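Local coordinates for protein shikimate 5-dehydrogenase (Mycobacterium fortuitum subsp. fortuitum DSM 46621, PDB 4XIJ) that probably catalyses the NADP-dependent interconversion of 3-dehydroshikimate and shikimate, the fourth of seven steps toward chorismate, at residues A[22-26]-A[47-51]; A[35-41]-A[260-266]; A[97-101]-A[256-260]. One frame throughout, in Å; residues are numbered along the deposited sequence.

How the contacts relate
All three contacts involve the fold around the six-stranded mixed sheet, and the last two join it to helix 246-261 and the turn that follows. Contacts 2 and 3 share Phe260 on helix 246-261 and have centres about 13 Å apart; they also touch where Glu258 OE2 lies 2.9 Å from Ala265 N. Contact 1 stands apart, its centre about 16 Å from that of contact 3 and about 22 Å from that of contact 2, nearest atoms about 8 Å away in each case. Sulfate ions accompany contacts 1 and 3, and Thr73 OG1 is hydrogen-bonded to both ions. This is consistent with a shikimate pocket between the two contacts, as in related dehydrogenases, whereas contact 2 lies at the C-terminal end of helix 246-261.

Contact 1 (A[22-26]-A[47-51]); sequences PITHS and ERIEC. With SO4 (sulfate ion), chain F.
Arg48 reaches from strand 45-50 to the loop 22-26 and fastens it through two backbone carbonyls. Its NH1 donates to Ile23 O (2.9 Å) in the carbonyl plane and also to Ser26 O at 2.8 Å, with an N-H...O angle of 158°. Arg48 NH2 reaches the same Ser26 O at 3.2 Å, a more bent bond, so one oxygen is gripped end-on by two nitrogens; NH2 also makes a weak bond to Gln30 OE1. Both carbonyl acceptors lie near the guanidinium plane, while Thr24 O sits over one face, 3.6 Å from Arg48 NH1. The arginine chain runs extended from CG to NE; the twist at its end (chi4 -89°) turns the flat group toward the loop. Crossing the arginine obliquely, Ile23 sends CG1 away from its own backbone N (chi1 -156°), placing that carbon 4.2 Å from Arg48 CB and 4.0 Å from Ile49 O. Ser26 OG instead caps Ser28 N, ahead of helix 28-38, and His25 ND1 donates to the sulfate at O1 (2.7 Å). The loop is thus tied down through main-chain oxygens, the charge of Arg48 probably strengthening each bond, leaving Ser26 OG to cap the next helix and His25 to bind the sulfate.

Contact 2 (A[35-41]-A[260-266]); sequences AYRALGL and FTGMPAP. With EDO (1,2-ethanediol), chain C.
Leu39, next to Ala38 of helix 28-38, pushes its side chain into the turn that follows helix 246-261. CG stands anti to the carbonyl carbon (chi1 -69°), which carries the branch across to the other segment. CB comes near Met263 SD in the modelled conformer, one of two, so that sulfur contact is less certain than the others. Leu39 CG lies 4.0 Å from Pro266 CG, the two side chains crossing at about a right angle. At the fork the methyls part: Leu39 CD1 goes to Thr261, 3.9 Å from OG1, whereas Leu39 CD2 lies 3.7 Å from Pro264 O and 4.0 Å from Met263 CB.

Pro266 continues the packing on the helix side. Pro266 CG rests 3.6 Å from Ala35 CA, and Pro266 CB is 3.8 Å from Ala38 CB, so the ring lies against the surface made by these two small residues. On the other flank Tyr36 and Leu41 meet Thr261, whose CG2 is 3.9 Å from Tyr36 CE1. The phenol oxygen of Tyr36 arrives at the edge of the Phe260 ring, 3.4 Å from CD2.

Both helix ends are shaped locally. Gly40 closes helix 28-38 in a Schellman motif, while Thr261 OG1 accepts from Met263 N in an ST turn. No hydrogen bond crosses between the two segments: the polar groups are satisfied on their own side, Tyr36 OH by His32 ND1, Thr261 OG1 by Val257 O and Met263 N. The chemistry is therefore that of apolar side-chain fit, partly buried, which joins the turn after helix 246-261 to helix 28-38 of the substrate-binding domain without directed bonds.

Contact 3 (A[97-101]-A[256-260]); sequences ANTLV and QVEQF. With SO4 (sulfate ion), chain E.
Gln256 and Thr99 meet end to side: the extended glutamine brings NE2 to Thr99 OG1 at 2.9 Å, in a nearly straight bond with the hydroxyl close to the amide plane. Thr99 OG1 in turn donates a hydrogen bond to Asn98 OD1 (2.8 Å) from above its carbonyl plane, so the hydroxyl links the two amides. Their planes are turned 36° from each other. Asn98 O is also near Gln256 NE2, but the angle there is too poor for a bond. Beyond this chain of bonds, Gln256 OE1 is held by Ser71 OG and His32 NE2, and Asn98 OD1 also receives Thr113 N, fixing which way each amide faces.

Thr99 divides its branches between two partners. With chi1 at -53°, OG1 faces Gln256 while Thr99 CG2 lies at the edge of the Phe260 ring, 3.8 Å from CE1. Val101 CG2 comes to that edge as well, at 3.9 Å from the same Phe260 CE1, and the main chain of Gln256 lies over one ring face, offset toward its rim. Val101 also crosses Gln259 at about a right angle, its CG2 only 3.3 Å from OE1; that amide is anchored by Arg109 and Asp111 of the adjacent strand.

Thr99 and Val101 point at the helix and Leu100 points away, the alternation of a strand packed on both faces, Leu100 turning to Ala80 of helix 77-83. The segment axes approach to 9.3 Å and run at 14°, nearly parallel. Asn98 ND2 donates to O4 of a sulfate (3.1 Å), an ion also hydrogen-bonded to Lys77 NZ and Thr73 OG1, a cluster consistent with the shikimate site of related dehydrogenases. Helix 246-261 laid along the mixed sheet of the substrate-binding domain beside that pocket is characteristic of the shikimate dehydrogenase fold.

Contact 1 (A[22-26]-A[47-51])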
loop_
_atom_site.group_PDB
_atom_site.type_symbol
_atom_site.label_atom_id
_atom_site.label_comp_id
_atom_site.label_asym_id
_atom_site.label_seq_id
_atom_site.Cartn_x
_atom_site.Cartn_y
_atom_site.Cartn_z
ATOM N N PRO A 22 9.318 -8.998 10.477
ATOM C CA PRO A 22 8.758 -8.809 11.823
ATOM C C PRO A 22 7.285 -8.372 11.801
ATOM O O PRO A 22 6.773 -7.837 10.802
ATOM C CB PRO A 22 9.680 -7.724 12.418
ATOM C CG PRO A 22 10.111 -6.933 11.241
ATOM C CD PRO A 22 10.332 -7.974 10.155
ATOM N N ILE A 23 6.587 -8.614 12.904
ATOM C CA ILE A 23 5.141 -8.431 12.878
ATOM C C ILE A 23 4.655 -7.405 13.913
ATOM O O ILE A 23 3.450 -7.185 14.067
ATOM C CB ILE A 23 4.445 -9.841 13.066
ATOM C CG1 ILE A 23 3.040 -9.851 12.493
ATOM C CG2 ILE A 23 4.486 -10.298 14.507
ATOM C CD1 ILE A 23 2.939 -9.295 11.126
ATOM N N THR A 24 5.584 -6.746 14.588
ATOM C CA THR A 24 5.228 -5.782 15.637
ATOM C C THR A 24 4.813 -4.392 15.183
ATOM O O THR A 24 4.056 -3.706 15.894
ATOM C CB THR A 24 6.395 -5.598 16.624
ATOM O OG1 THR A 24 7.597 -5.340 15.898
ATOM C CG2 THR A 24 6.572 -6.854 17.440
ATOM N N HIS A 25 5.264 -3.976 14.003
ATOM C CA HIS A 25 4.976 -2.629 13.495
ATOM C C HIS A 25 3.587 -2.523 12.872
ATOM O O HIS A 25 3.005 -1.452 12.856
ATOM C CB HIS A 25 6.030 -2.215 12.461
ATOM C CG HIS A 25 5.890 -0.803 11.980
ATOM N ND1 HIS A 25 5.152 -0.464 10.863
ATOM C CD2 HIS A 25 6.373 0.361 12.480
ATOM C CE1 HIS A 25 5.201 0.848 10.686
ATOM N NE2 HIS A 25 5.953 1.369 11.643
ATOM N N SER A 26 3.039 -3.627 12.382
ATOM C CA SER A 26 1.806 -3.546 11.628
ATOM C C SER A 26 0.702 -2.896 12.437
ATOM O O SER A 26 0.508 -3.218 13.620
ATOM C CB SER A 26 1.359 -4.940 11.178
ATOM O OG SER A 26 0.114 -4.863 10.497
ATOM N N GLU A 47 -5.479 -11.312 15.311
ATOM C CA GLU A 47 -4.207 -11.504 15.975
ATOM C C GLU A 47 -3.001 -11.253 15.080
ATOM O O GLU A 47 -3.162 -11.016 13.897
ATOM C CB GLU A 47 -4.132 -12.890 16.574
ATOM C CG GLU A 47 -4.242 -14.010 15.629
ATOM C CD GLU A 47 -4.614 -15.299 16.389
ATOM O OE1 GLU A 47 -5.819 -15.623 16.485
ATOM O OE2 GLU A 47 -3.707 -15.954 16.933
ATOM N N ARG A 48 -1.821 -11.240 15.704
ATOM C CA ARG A 48 -0.529 -11.166 15.011
ATOM C C ARG A 48 0.106 -12.518 14.984
ATOM O O ARG A 48 0.307 -13.105 16.069
ATOM C CB ARG A 48 0.449 -10.255 15.731
ATOM C CG ARG A 48 0.149 -8.827 15.669
ATOM C CD ARG A 48 1.219 -7.974 16.496
ATOM N NE ARG A 48 0.483 -6.757 16.801
ATOM C CZ ARG A 48 0.456 -5.686 16.021
ATOM N NH1 ARG A 48 1.191 -5.639 14.913
ATOM N NH2 ARG A 48 -0.338 -4.674 16.335
ATOM N N ILE A 49 0.477 -12.992 13.807
ATOM C CA ILE A 49 1.177 -14.264 13.690
ATOM C C ILE A 49 2.498 -14.077 12.973
ATOM O O ILE A 49 2.533 -13.708 11.808
ATOM C CB ILE A 49 0.302 -15.314 12.965
ATOM C CG1 ILE A 49 -1.044 -15.479 13.683
ATOM C CG2 ILE A 49 1.013 -16.634 12.952
ATOM C CD1 ILE A 49 -2.102 -16.325 12.929
ATOM N N GLU A 50 3.594 -14.321 13.679
ATOM C CA GLU A 50 4.897 -14.266 13.039
ATOM C C GLU A 50 4.967 -15.415 12.036
ATOM O O GLU A 50 4.618 -16.567 12.351
ATOM C CB GLU A 50 6.031 -14.354 14.078
ATOM C CG GLU A 50 7.396 -14.019 13.479
ATOM C CD GLU A 50 8.539 -14.033 14.480
ATOM O OE1 GLU A 50 8.300 -14.333 15.677
ATOM O OE2 GLU A 50 9.688 -13.775 14.032
ATOM N N CYS A 51 5.378 -15.101 10.811
ATOM C CA CYS A 51 5.251 -16.039 9.686
ATOM C C CYS A 51 6.242 -15.668 8.597
ATOM O O CYS A 51 6.229 -14.524 8.137
ATOM C CB CYS A 51 3.834 -16.000 9.095
ATOM S SG CYS A 51 3.488 -17.314 7.956
HETATM S S SO4 F . 4.276 -3.025 8.376
HETATM O O1 SO4 F . 3.619 -2.156 9.360
HETATM O O2 SO4 F . 5.717 -2.814 8.411
HETATM O O3 SO4 F . 3.886 -4.420 8.541
HETATM O O4 SO4 F . 3.814 -2.575 7.057
#

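Contact 2 (A[35-41]-A[260-266])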
loop_
_atom_site.group_PDB
_atom_site.type_symbol
_atom_site.label_atom_id
_atom_site.label_comp_id
_atom_site.label_asym_id
_atom_site.label_seq_id
_atom_site.Cartn_x
_atom_site.Cartn_y
_atom_site.Cartn_z
ATOM N N ALA A 35 -12.462 -1.077 13.553
ATOM C CA ALA A 35 -13.562 -1.218 12.613
ATOM C C ALA A 35 -14.611 -2.220 13.058
ATOM O O ALA A 35 -15.803 -1.908 13.015
ATOM C CB ALA A 35 -13.017 -1.636 11.244
ATOM N N TYR A 36 -14.173 -3.387 13.531
ATOM C CA TYR A 36 -15.143 -4.392 13.913
ATOM C C TYR A 36 -15.999 -3.913 15.073
ATOM O O TYR A 36 -17.206 -4.151 15.081
ATOM C CB TYR A 36 -14.480 -5.728 14.306
ATOM C CG TYR A 36 -13.587 -6.359 13.230
ATOM C CD1 TYR A 36 -13.637 -5.967 11.865
ATOM C CD2 TYR A 36 -12.612 -7.314 13.591
ATOM C CE1 TYR A 36 -12.747 -6.557 10.941
ATOM C CE2 TYR A 36 -11.771 -7.908 12.671
ATOM C CZ TYR A 36 -11.831 -7.507 11.360
ATOM O OH TYR A 36 -10.948 -8.062 10.488
ATOM N N ARG A 37 -15.405 -3.206 16.023
ATOM C CA ARG A 37 -16.189 -2.682 17.145
ATOM C C ARG A 37 -17.226 -1.642 16.650
ATOM O O ARG A 37 -18.398 -1.699 17.034
ATOM C CB ARG A 37 -15.226 -2.075 18.178
ATOM C CG ARG A 37 -14.450 -3.142 18.892
ATOM C CD ARG A 37 -13.220 -2.611 19.658
ATOM N NE ARG A 37 -12.468 -3.755 20.152
ATOM C CZ ARG A 37 -11.250 -3.707 20.687
ATOM N NH1 ARG A 37 -10.603 -2.554 20.858
ATOM N NH2 ARG A 37 -10.656 -4.837 21.083
ATOM N N ALA A 38 -16.818 -0.759 15.730
ATOM C CA ALA A 38 -17.734 0.223 15.163
ATOM C C ALA A 38 -18.869 -0.424 14.338
ATOM O O ALA A 38 -19.992 0.102 14.289
ATOM C CB ALA A 38 -16.956 1.222 14.311
ATOM N N LEU A 39 -18.569 -1.580 13.740
ATOM C CA LEU A 39 -19.546 -2.332 12.937
ATOM C C LEU A 39 -20.414 -3.268 13.766
ATOM O O LEU A 39 -21.273 -3.952 13.213
ATOM C CB LEU A 39 -18.807 -3.166 11.877
ATOM C CG LEU A 39 -18.137 -2.333 10.781
ATOM C CD1 LEU A 39 -17.245 -3.215 9.975
ATOM C CD2 LEU A 39 -19.131 -1.595 9.895
ATOM N N GLY A 40 -20.239 -3.290 15.088
ATOM C CA GLY A 40 -21.064 -4.157 15.909
ATOM C C GLY A 40 -20.664 -5.606 15.911
ATOM O O GLY A 40 -21.475 -6.508 16.217
ATOM N N LEU A 41 -19.379 -5.841 15.638
ATOM C CA LEU A 41 -18.781 -7.196 15.684
ATOM C C LEU A 41 -17.690 -7.298 16.747
ATOM O O LEU A 41 -16.526 -7.626 16.434
ATOM C CB LEU A 41 -18.179 -7.547 14.322
ATOM C CG LEU A 41 -19.152 -7.386 13.156
ATOM C CD1 LEU A 41 -18.369 -7.376 11.793
ATOM C CD2 LEU A 41 -20.195 -8.520 13.197
ATOM N N PHE A 260 -13.631 -8.350 4.296
ATOM C CA PHE A 260 -13.781 -9.357 5.359
ATOM C C PHE A 260 -15.209 -9.339 5.931
ATOM O O PHE A 260 -15.741 -10.395 6.300
ATOM C CB PHE A 260 -12.825 -9.133 6.536
ATOM C CG PHE A 260 -11.316 -9.301 6.240
ATOM C CD1 PHE A 260 -10.812 -9.524 4.946
ATOM C CD2 PHE A 260 -10.397 -9.205 7.304
ATOM C CE1 PHE A 260 -9.437 -9.634 4.724
ATOM C CE2 PHE A 260 -8.995 -9.310 7.086
ATOM C CZ PHE A 260 -8.528 -9.526 5.787
ATOM N N THR A 261 -15.789 -8.147 6.078
ATOM C CA THR A 261 -17.080 -8.034 6.802
ATOM C C THR A 261 -18.284 -7.935 5.913
ATOM O O THR A 261 -19.393 -8.136 6.385
ATOM C CB THR A 261 -17.134 -6.791 7.723
ATOM O OG1 THR A 261 -17.083 -5.615 6.905
ATOM C CG2 THR A 261 -15.968 -6.814 8.698
ATOM N N GLY A 262 -18.068 -7.585 4.651
ATOM C CA GLY A 262 -19.175 -7.290 3.747
ATOM C C GLY A 262 -19.916 -5.990 4.028
ATOM O O GLY A 262 -20.988 -5.759 3.447
ATOM N N MET A 263 -19.365 -5.154 4.903
ATOM C CA MET A 263 -19.996 -3.896 5.308
ATOM C C MET A 263 -19.126 -2.718 4.856
ATOM O O MET A 263 -17.896 -2.844 4.757
ATOM C CB MET A 263 -20.200 -3.880 6.825
ATOM C CG MET A 263 -20.719 -5.224 7.349
ATOM S SD MET A 263 -20.788 -5.305 9.152
ATOM C CE MET A 263 -22.114 -4.163 9.235
ATOM N N PRO A 264 -19.737 -1.562 4.578
ATOM C CA PRO A 264 -18.950 -0.353 4.278
ATOM C C PRO A 264 -17.989 -0.011 5.415
ATOM O O PRO A 264 -18.333 -0.182 6.598
ATOM C CB PRO A 264 -20.013 0.720 4.112
ATOM C CG PRO A 264 -21.239 -0.072 3.684
ATOM C CD PRO A 264 -21.179 -1.314 4.505
ATOM N N ALA A 265 -16.766 0.391 5.072
ATOM C CA ALA A 265 -15.778 0.710 6.105
ATOM C C ALA A 265 -16.291 1.825 7.014
ATOM O O ALA A 265 -16.810 2.807 6.542
ATOM C CB ALA A 265 -14.415 1.088 5.473
ATOM N N PRO A 266 -16.125 1.680 8.336
ATOM C CA PRO A 266 -16.543 2.739 9.266
ATOM C C PRO A 266 -15.398 3.743 9.324
ATOM O O PRO A 266 -14.471 3.628 10.131
ATOM C CB PRO A 266 -16.738 1.989 10.590
ATOM C CG PRO A 266 -15.707 0.857 10.513
ATOM C CD PRO A 266 -15.636 0.482 9.026
HETATM C C1 EDO C . -17.557 7.519 8.843
HETATM O O1 EDO C . -17.643 6.833 10.044
HETATM C C2 EDO C . -18.550 6.810 7.985
HETATM O O2 EDO C . -17.810 5.912 7.153
#

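Contact 3 (A[97-101]-A[256-260])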
loop_
_atom_site.group_PDB
_atom_site.type_symbol
_atom_site.label_atom_id
_atom_site.label_comp_id
_atom_site.label_asym_id
_atom_site.label_seq_id
_atom_site.Cartn_x
_atom_site.Cartn_y
_atom_site.Cartn_z
ATOM N N ALA A 97 0.490 -10.055 -3.005
ATOM C CA ALA A 97 -0.790 -9.856 -2.329
ATOM C C ALA A 97 -0.613 -9.532 -0.853
ATOM O O ALA A 97 0.132 -10.235 -0.138
ATOM C CB ALA A 97 -1.689 -11.117 -2.471
ATOM N N ASN A 98 -1.301 -8.491 -0.380
ATOM C CA ASN A 98 -1.258 -8.206 1.047
ATOM C C ASN A 98 -2.546 -8.611 1.769
ATOM O O ASN A 98 -2.731 -8.262 2.927
ATOM C CB ASN A 98 -0.989 -6.715 1.293
ATOM C CG ASN A 98 -2.234 -5.861 1.030
ATOM O OD1 ASN A 98 -3.065 -6.237 0.216
ATOM N ND2 ASN A 98 -2.388 -4.749 1.734
ATOM N N THR A 99 -3.418 -9.344 1.078
ATOM C CA THR A 99 -4.752 -9.657 1.583
ATOM C C THR A 99 -5.169 -11.019 1.099
ATOM O O THR A 99 -5.000 -11.337 -0.088
ATOM C CB THR A 99 -5.816 -8.646 1.100
ATOM O OG1 THR A 99 -5.401 -7.303 1.410
ATOM C CG2 THR A 99 -7.202 -8.890 1.789
ATOM N N LEU A 100 -5.700 -11.820 2.024
ATOM C CA LEU A 100 -6.293 -13.126 1.668
ATOM C C LEU A 100 -7.684 -13.157 2.238
ATOM O O LEU A 100 -7.857 -12.911 3.431
ATOM C CB LEU A 100 -5.452 -14.284 2.209
ATOM C CG LEU A 100 -4.094 -14.485 1.526
ATOM C CD1 LEU A 100 -3.209 -15.417 2.369
ATOM C CD2 LEU A 100 -4.317 -15.010 0.108
ATOM N N VAL A 101 -8.668 -13.383 1.371
ATOM C CA VAL A 101 -10.059 -13.362 1.825
ATOM C C VAL A 101 -10.693 -14.730 1.635
ATOM O O VAL A 101 -10.608 -15.301 0.549
ATOM C CB VAL A 101 -10.920 -12.321 1.070
ATOM C CG1 VAL A 101 -12.387 -12.276 1.682
ATOM C CG2 VAL A 101 -10.257 -10.963 1.168
ATOM N N GLN A 256 -9.681 -3.973 3.047
ATOM C CA GLN A 256 -9.681 -5.247 3.756
ATOM C C GLN A 256 -10.904 -5.396 4.643
ATOM O O GLN A 256 -11.545 -6.459 4.666
ATOM C CB GLN A 256 -8.431 -5.381 4.607
ATOM C CG GLN A 256 -7.157 -5.401 3.762
ATOM C CD GLN A 256 -5.922 -5.570 4.584
ATOM O OE1 GLN A 256 -5.914 -5.191 5.762
ATOM N NE2 GLN A 256 -4.864 -6.102 3.982
ATOM N N VAL A 257 -11.246 -4.333 5.389
ATOM C CA VAL A 257 -12.417 -4.414 6.281
ATOM C C VAL A 257 -13.681 -4.695 5.458
ATOM O O VAL A 257 -14.515 -5.539 5.883
ATOM C CB VAL A 257 -12.565 -3.141 7.120
ATOM C CG1 VAL A 257 -13.959 -3.062 7.819
ATOM C CG2 VAL A 257 -11.411 -3.071 8.143
ATOM N N GLU A 258 -13.820 -4.036 4.291
ATOM C CA GLU A 258 -15.017 -4.232 3.505
ATOM C C GLU A 258 -15.063 -5.667 2.972
ATOM O O GLU A 258 -16.132 -6.316 2.971
ATOM C CB GLU A 258 -15.095 -3.209 2.376
ATOM C CG GLU A 258 -15.274 -1.832 2.948
ATOM C CD GLU A 258 -15.642 -0.809 1.887
ATOM O OE1 GLU A 258 -15.581 -1.118 0.671
ATOM O OE2 GLU A 258 -15.983 0.337 2.270
ATOM N N GLN A 259 -13.931 -6.185 2.501
ATOM C CA GLN A 259 -13.937 -7.547 1.998
ATOM C C GLN A 259 -14.172 -8.591 3.092
ATOM O O GLN A 259 -14.808 -9.637 2.835
ATOM C CB GLN A 259 -12.619 -7.852 1.269
ATOM C CG GLN A 259 -12.519 -7.052 -0.044
ATOM C CD GLN A 259 -11.302 -7.430 -0.856
ATOM O OE1 GLN A 259 -11.038 -8.607 -1.064
ATOM N NE2 GLN A 259 -10.537 -6.439 -1.313
ATOM N N PHE A 260 -13.631 -8.350 4.296
ATOM C CA PHE A 260 -13.781 -9.357 5.359
ATOM C C PHE A 260 -15.209 -9.339 5.931
ATOM O O PHE A 260 -15.741 -10.395 6.300
ATOM C CB PHE A 260 -12.825 -9.133 6.536
ATOM C CG PHE A 260 -11.316 -9.301 6.240
ATOM C CD1 PHE A 260 -10.812 -9.524 4.946
ATOM C CD2 PHE A 260 -10.397 -9.205 7.304
ATOM C CE1 PHE A 260 -9.437 -9.634 4.724
ATOM C CE2 PHE A 260 -8.995 -9.310 7.086
ATOM C CZ PHE A 260 -8.528 -9.526 5.787
HETATM S S SO4 E . 1.100 -3.928 4.381
HETATM O O1 SO4 E . 1.045 -2.517 4.850
HETATM O O2 SO4 E . 2.550 -4.293 4.327
HETATM O O3 SO4 E . 0.399 -4.863 5.307
HETATM O O4 SO4 E . 0.292 -3.970 3.155
#